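Local coordinates for protein diacylglycerol lipase (Aspergillus oryzae, PDB 5XK2) that probably hydrolyses mono- and diacylglycerols, as a class 3 lipase of the alpha/beta-hydrolase fold, at residues K186-A189 and E190-N194; N96-D100 and A101-Q105; L42-S45 and V46-P50. One frame throughout, in Å; residues are numbered along the deposited sequence.

Contact 1 of 3, residues K186-A189 and E190-N194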
# COMPACT_ATOMS: atom_id res chain seq x y z
N LYS A 186 20.99 3.21 -16.72
CA LYS A 186 22.17 4.03 -16.44
C LYS A 186 22.38 5.16 -17.48
O LYS A 186 22.60 6.30 -17.08
CB LYS A 186 23.45 3.17 -16.30
CG LYS A 186 24.56 3.90 -15.52
CD LYS A 186 25.73 2.98 -15.13
CE LYS A 186 26.60 3.62 -14.04
NZ LYS A 186 27.60 2.67 -13.47
N PRO A 187 22.32 4.86 -18.80
CA PRO A 187 22.50 5.96 -19.76
C PRO A 187 21.50 7.10 -19.56
O PRO A 187 21.89 8.27 -19.64
CB PRO A 187 22.28 5.27 -21.13
CG PRO A 187 22.64 3.86 -20.89
CD PRO A 187 22.23 3.55 -19.48
N LEU A 188 20.24 6.78 -19.28
CA LEU A 188 19.26 7.85 -19.08
C LEU A 188 19.52 8.60 -17.78
O LEU A 188 19.39 9.83 -17.72
CB LEU A 188 17.84 7.30 -19.09
CG LEU A 188 16.74 8.35 -18.87
CD1 LEU A 188 16.87 9.49 -19.89
CD2 LEU A 188 15.33 7.73 -18.93
N ALA A 189 19.90 7.88 -16.73
CA ALA A 189 20.19 8.59 -15.48
C ALA A 189 21.38 9.52 -15.64
O ALA A 189 21.37 10.62 -15.11
CB ALA A 189 20.44 7.61 -14.34
N GLU A 190 22.40 9.10 -16.40
CA GLU A 190 23.55 9.99 -16.64
C GLU A 190 23.13 11.21 -17.47
O GLU A 190 23.55 12.33 -17.20
CB GLU A 190 24.69 9.24 -17.35
CG GLU A 190 25.21 8.06 -16.52
CD GLU A 190 26.34 7.29 -17.18
OE1 GLU A 190 26.93 7.81 -18.16
OE2 GLU A 190 26.63 6.17 -16.71
N PHE A 191 22.30 10.99 -18.47
CA PHE A 191 21.79 12.09 -19.28
C PHE A 191 21.03 13.12 -18.43
O PHE A 191 21.31 14.32 -18.52
CB PHE A 191 20.89 11.54 -20.39
CG PHE A 191 20.32 12.59 -21.30
CD1 PHE A 191 21.13 13.28 -22.19
CD2 PHE A 191 18.97 12.87 -21.29
CE1 PHE A 191 20.60 14.24 -23.05
CE2 PHE A 191 18.43 13.83 -22.14
CZ PHE A 191 19.24 14.52 -23.01
N ILE A 192 20.10 12.65 -17.61
CA ILE A 192 19.28 13.57 -16.81
C ILE A 192 20.16 14.31 -15.80
O ILE A 192 20.07 15.52 -15.64
CB ILE A 192 18.15 12.82 -16.09
CG1 ILE A 192 17.21 12.18 -17.13
CG2 ILE A 192 17.40 13.78 -15.15
CD1 ILE A 192 16.09 11.35 -16.51
N THR A 193 21.04 13.57 -15.14
CA THR A 193 21.97 14.14 -14.17
C THR A 193 22.76 15.29 -14.77
O THR A 193 22.91 16.36 -14.17
CB THR A 193 22.93 13.03 -13.65
OG1 THR A 193 22.16 12.07 -12.92
CG2 THR A 193 24.05 13.60 -12.76
N ASN A 194 23.29 15.08 -15.97
CA ASN A 194 24.13 16.11 -16.55
C ASN A 194 23.35 17.24 -17.21
O ASN A 194 23.95 18.24 -17.63
CB ASN A 194 25.12 15.46 -17.52
CG ASN A 194 26.23 14.74 -16.77
OD1 ASN A 194 26.93 15.36 -16.00
ND2 ASN A 194 26.36 13.44 -16.98
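The ring of Phe191 meets Leu188 CD1 obliquely, with 4.2 Å from that methyl to Phe191 CD2, while Thr168 of helix 154-168 and Cys111 of a loop also touch the Phe191 side chain. The other flat group, the carboxylate of Glu190, turns back along the helix to Lys186: its OE2 lies 3.3 Å from Lys186 CG, and beyond that the extended lysine runs past it. Lys186 NZ stays 4.9 Å from Glu190 OE2, so the opposite charges are near but not in contact. With CG beside the backbone N (chi1 -60°), Glu190 lays its own methylene over the first turn, CG 3.2 Å from Lys186 O. Two residues on, on the other side of the helix, Ile192 CD1 lies 3.9 Å from Leu188 CG.

Backbone bonds from Glu190, Phe191, Ile192 and Thr193 to the residues four positions earlier hold the turns. Ala189 O is gripped twice: Thr193 OG1 donates to it at 2.7 Å and Thr193 N from the opposite face of the carbonyl plane. That hydroxyl is also bonded to Ser222 N, which ties the helix to a loop. Leu188 and Ile192 face helix 154-168 through Leu161 and Ala164. The i to i+4 pattern is that of a regular alpha-helix, here the connecting helix of a beta-alpha-beta unit between strands 173-178 and 198-203 of the alpha/beta-hydrolase fold.

Contact 2 of 3, residues N96-D100 and A101-Q105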
# COMPACT_ATOMS: atom_id res chain seq x y z
N ASN A 96 -0.66 -1.65 -5.35
CA ASN A 96 -0.95 -1.92 -6.75
C ASN A 96 0.28 -1.70 -7.63
O ASN A 96 0.50 -2.40 -8.62
CB ASN A 96 -2.11 -1.06 -7.24
CG ASN A 96 -3.46 -1.57 -6.73
OD1 ASN A 96 -3.52 -2.57 -6.00
ND2 ASN A 96 -4.53 -0.90 -7.12
N TRP A 97 1.10 -0.73 -7.25
CA TRP A 97 2.31 -0.42 -7.99
C TRP A 97 3.30 -1.59 -7.94
O TRP A 97 3.94 -1.92 -8.94
CB TRP A 97 2.95 0.84 -7.40
CG TRP A 97 4.20 1.26 -8.06
CD1 TRP A 97 4.38 1.49 -9.39
CD2 TRP A 97 5.46 1.54 -7.43
NE1 TRP A 97 5.68 1.89 -9.63
CE2 TRP A 97 6.36 1.92 -8.44
CE3 TRP A 97 5.91 1.50 -6.10
CZ2 TRP A 97 7.69 2.25 -8.17
CZ3 TRP A 97 7.23 1.83 -5.84
CH2 TRP A 97 8.10 2.20 -6.87
N VAL A 98 3.44 -2.22 -6.77
CA VAL A 98 4.43 -3.28 -6.63
C VAL A 98 3.92 -4.71 -6.80
O VAL A 98 4.74 -5.62 -6.94
CB VAL A 98 5.13 -3.21 -5.23
CG1 VAL A 98 5.78 -1.85 -5.02
CG2 VAL A 98 4.15 -3.54 -4.11
N THR A 99 2.60 -4.93 -6.84
CA THR A 99 2.08 -6.30 -6.73
C THR A 99 2.52 -7.22 -7.88
O THR A 99 2.77 -8.41 -7.65
CB THR A 99 0.54 -6.29 -6.61
OG1 THR A 99 0.19 -5.90 -5.28
CG2 THR A 99 -0.06 -7.67 -6.86
N ASP A 100 2.66 -6.69 -9.09
CA ASP A 100 3.21 -7.48 -10.20
C ASP A 100 4.69 -7.83 -10.06
O ASP A 100 5.17 -8.80 -10.66
CB ASP A 100 3.02 -6.73 -11.52
CG ASP A 100 1.63 -6.88 -12.08
OD1 ASP A 100 0.86 -7.72 -11.57
OD2 ASP A 100 1.30 -6.15 -13.04
N ALA A 101 5.41 -7.01 -9.29
CA ALA A 101 6.84 -7.20 -9.03
C ALA A 101 7.64 -7.16 -10.32
O ALA A 101 8.74 -7.70 -10.39
CB ALA A 101 7.08 -8.52 -8.29
N THR A 102 7.08 -6.50 -11.34
CA THR A 102 7.75 -6.34 -12.63
C THR A 102 7.70 -4.87 -13.03
O THR A 102 6.69 -4.21 -12.82
CB THR A 102 7.10 -7.23 -13.73
OG1 THR A 102 7.73 -6.98 -14.99
CG2 THR A 102 5.62 -6.94 -13.86
N PHE A 103 8.80 -4.37 -13.58
CA PHE A 103 8.89 -2.95 -13.94
C PHE A 103 9.58 -2.82 -15.30
O PHE A 103 10.76 -2.46 -15.39
CB PHE A 103 9.68 -2.16 -12.89
CG PHE A 103 9.05 -2.15 -11.51
CD1 PHE A 103 8.08 -1.21 -11.17
CD2 PHE A 103 9.44 -3.06 -10.55
CE1 PHE A 103 7.50 -1.20 -9.90
CE2 PHE A 103 8.86 -3.06 -9.28
CZ PHE A 103 7.90 -2.12 -8.96
N PRO A 104 8.85 -3.14 -16.38
CA PRO A 104 9.46 -3.11 -17.72
C PRO A 104 9.92 -1.72 -18.14
O PRO A 104 9.32 -0.71 -17.74
CB PRO A 104 8.33 -3.59 -18.63
CG PRO A 104 7.09 -3.33 -17.87
CD PRO A 104 7.44 -3.55 -16.42
N GLN A 105 10.98 -1.71 -18.96
CA GLN A 105 11.56 -0.48 -19.49
C GLN A 105 11.06 -0.21 -20.90
O GLN A 105 10.64 -1.12 -21.62
CB GLN A 105 13.09 -0.56 -19.50
CG GLN A 105 13.66 -0.68 -18.09
CD GLN A 105 15.15 -0.59 -18.06
OE1 GLN A 105 15.81 -0.88 -19.06
NE2 GLN A 105 15.69 -0.20 -16.92
O HOH W 1 5.15 -4.11 -10.36
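A type I turn from Val98 to Ala101 ends the helical path, closed by Ala101 N bonding to Val98 O at 2.8 Å, a bent contact (132°) whose donor stands above the carbonyl plane, and Ala101 then takes positive phi to lead the chain away. Two residues on from the turn, Phe103 brings its ring edge to one face of the Trp97 indole. The rings make an edge-to-face pair, planes at 64°, in which Phe103 CE1 lies 3.6 Å from both Trp97 NE1 and Trp97 CE2. A first torsion that sets Trp97 CG anti to the backbone N (chi1 180°) carries the indole toward Phe103. The pair lies at the exit of helix 94-98, before strand 105-106, and the indole is close to, though not in contact with, the probable nucleophile elbow and Ser-His-Asp triad of the alpha/beta-hydrolase type. Phe120 meets the same indole, and Leu263 of the second subunit packs on Phe103. One water joins the two arms, donating to Trp97 O and to Thr102 O, each at 2.9 Å, and it also lies over one face of the Phe103 ring, toward its rim. At the outer side of the turn, Thr102 CG2 rests 3.5 Å from Asp100 CB.

Contact 3 of 3, residues L42-S45 and V46-P50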
# COMPACT_ATOMS: atom_id res chain seq x y z
N LEU A 42 -4.71 27.69 -5.83
CA LEU A 42 -4.26 26.48 -5.15
C LEU A 42 -4.54 26.62 -3.66
O LEU A 42 -4.29 27.66 -3.08
CB LEU A 42 -2.76 26.27 -5.37
CG LEU A 42 -2.34 25.76 -6.75
CD1 LEU A 42 -0.83 25.76 -6.81
CD2 LEU A 42 -2.88 24.36 -7.04
N ASN A 43 -5.10 25.59 -3.06
CA ASN A 43 -5.24 25.62 -1.61
C ASN A 43 -5.33 24.21 -1.07
O ASN A 43 -5.79 23.30 -1.76
CB ASN A 43 -6.45 26.46 -1.19
CG ASN A 43 -7.75 25.85 -1.60
OD1 ASN A 43 -8.40 25.14 -0.81
ND2 ASN A 43 -8.16 26.10 -2.85
N CYS A 44 -4.87 24.03 0.17
CA CYS A 44 -4.82 22.70 0.76
C CYS A 44 -5.65 22.68 2.03
O CYS A 44 -5.29 23.35 2.99
CB CYS A 44 -3.38 22.29 1.07
SG CYS A 44 -2.26 22.49 -0.41
N SER A 45 -6.74 21.93 1.99
CA SER A 45 -7.71 21.87 3.08
C SER A 45 -7.08 21.49 4.39
O SER A 45 -7.52 21.97 5.44
CB SER A 45 -8.81 20.86 2.74
OG SER A 45 -9.55 21.31 1.63
N VAL A 46 -6.07 20.63 4.35
CA VAL A 46 -5.42 20.16 5.58
C VAL A 46 -4.31 21.10 6.08
O VAL A 46 -3.71 20.85 7.12
CB VAL A 46 -4.82 18.75 5.39
CG1 VAL A 46 -5.92 17.78 4.96
CG2 VAL A 46 -3.70 18.78 4.38
N GLY A 47 -4.04 22.17 5.33
CA GLY A 47 -3.18 23.24 5.80
C GLY A 47 -1.69 23.04 5.61
O GLY A 47 -0.89 23.66 6.32
N ASN A 48 -1.30 22.16 4.70
CA ASN A 48 0.13 21.89 4.49
C ASN A 48 0.74 22.59 3.28
O ASN A 48 1.86 22.23 2.88
CB ASN A 48 0.40 20.38 4.43
CG ASN A 48 -0.33 19.70 3.32
OD1 ASN A 48 -1.24 20.26 2.71
ND2 ASN A 48 0.05 18.44 3.06
N CYS A 49 0.01 23.52 2.65
CA CYS A 49 0.72 24.39 1.69
C CYS A 49 0.53 25.89 1.93
O CYS A 49 0.18 26.66 1.01
CB CYS A 49 0.31 24.03 0.24
SG CYS A 49 -1.40 24.35 -0.28
N PRO A 50 0.85 26.35 3.16
CA PRO A 50 0.56 27.75 3.49
C PRO A 50 1.34 28.75 2.65
O PRO A 50 0.82 29.82 2.38
CB PRO A 50 1.00 27.85 4.96
CG PRO A 50 2.05 26.78 5.13
CD PRO A 50 1.54 25.65 4.27
O HOH W 2 -2.36 25.17 3.12
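Cys44 and Cys49 are joined by a disulfide across a tight loop. From Cys44 CB, which lies 3.4 Å from Asn48 OD1 and 3.2 Å from Cys49 SG, the side chain leads to SG, beside the backbone N (chi1 -52°). Cys44 SG is bonded to Cys49 SG at 2.1 Å, with a torsion of 105° about the S-S bond, and Cys49 CB is 3.1 Å from Cys44 SG. Cys49 SG sits between the backbone N and the carbonyl carbon of its own residue (chi1 67°), which turns it back toward Cys44. The span between the cysteines contains a type I turn from Cys44 to Gly47, where Gly47 N donates to Cys44 O at 2.9 Å from above the carbonyl plane. The positive phi of Gly47 suits a glycine. A water accepts from Cys49 N at 2.9 Å and makes a weak bond to Cys44 O. Asn48 OD1 is buried with no polar partner, whereas its ND2 is bonded to His274 O. Cys49 is the N-cap residue of helix 50-55, whose Glu53 accepts from Cys44 N; helix 14-27 packs on Cys44 and Asn48 through Ala27 and Ala26, and Leu42 lies against Phe74 and Ala76 of strand 71-78.

All three contacts are partly buried and local, yet they differ in what closes them. Contact 1 is regular helix, with Leu188 and Ile192 buried against helix 154-168 and Lys186 exposed on the surface. Contact 2 is a helix exit closed by a turn bond, an aromatic pair and a water, with Val98 and Phe103 buried, Asp100 and Thr102 exposed, and the second subunit packed on it. Contact 3 is closed covalently, Cys44 and Cys49 buried and Ser45 to Gly47 exposed. Contacts 1 and 2 share the class 3 lipase region and approach to about 6 Å at their nearest atoms; contact 3, in the N-terminal region, lies across the chain's centre from contact 1.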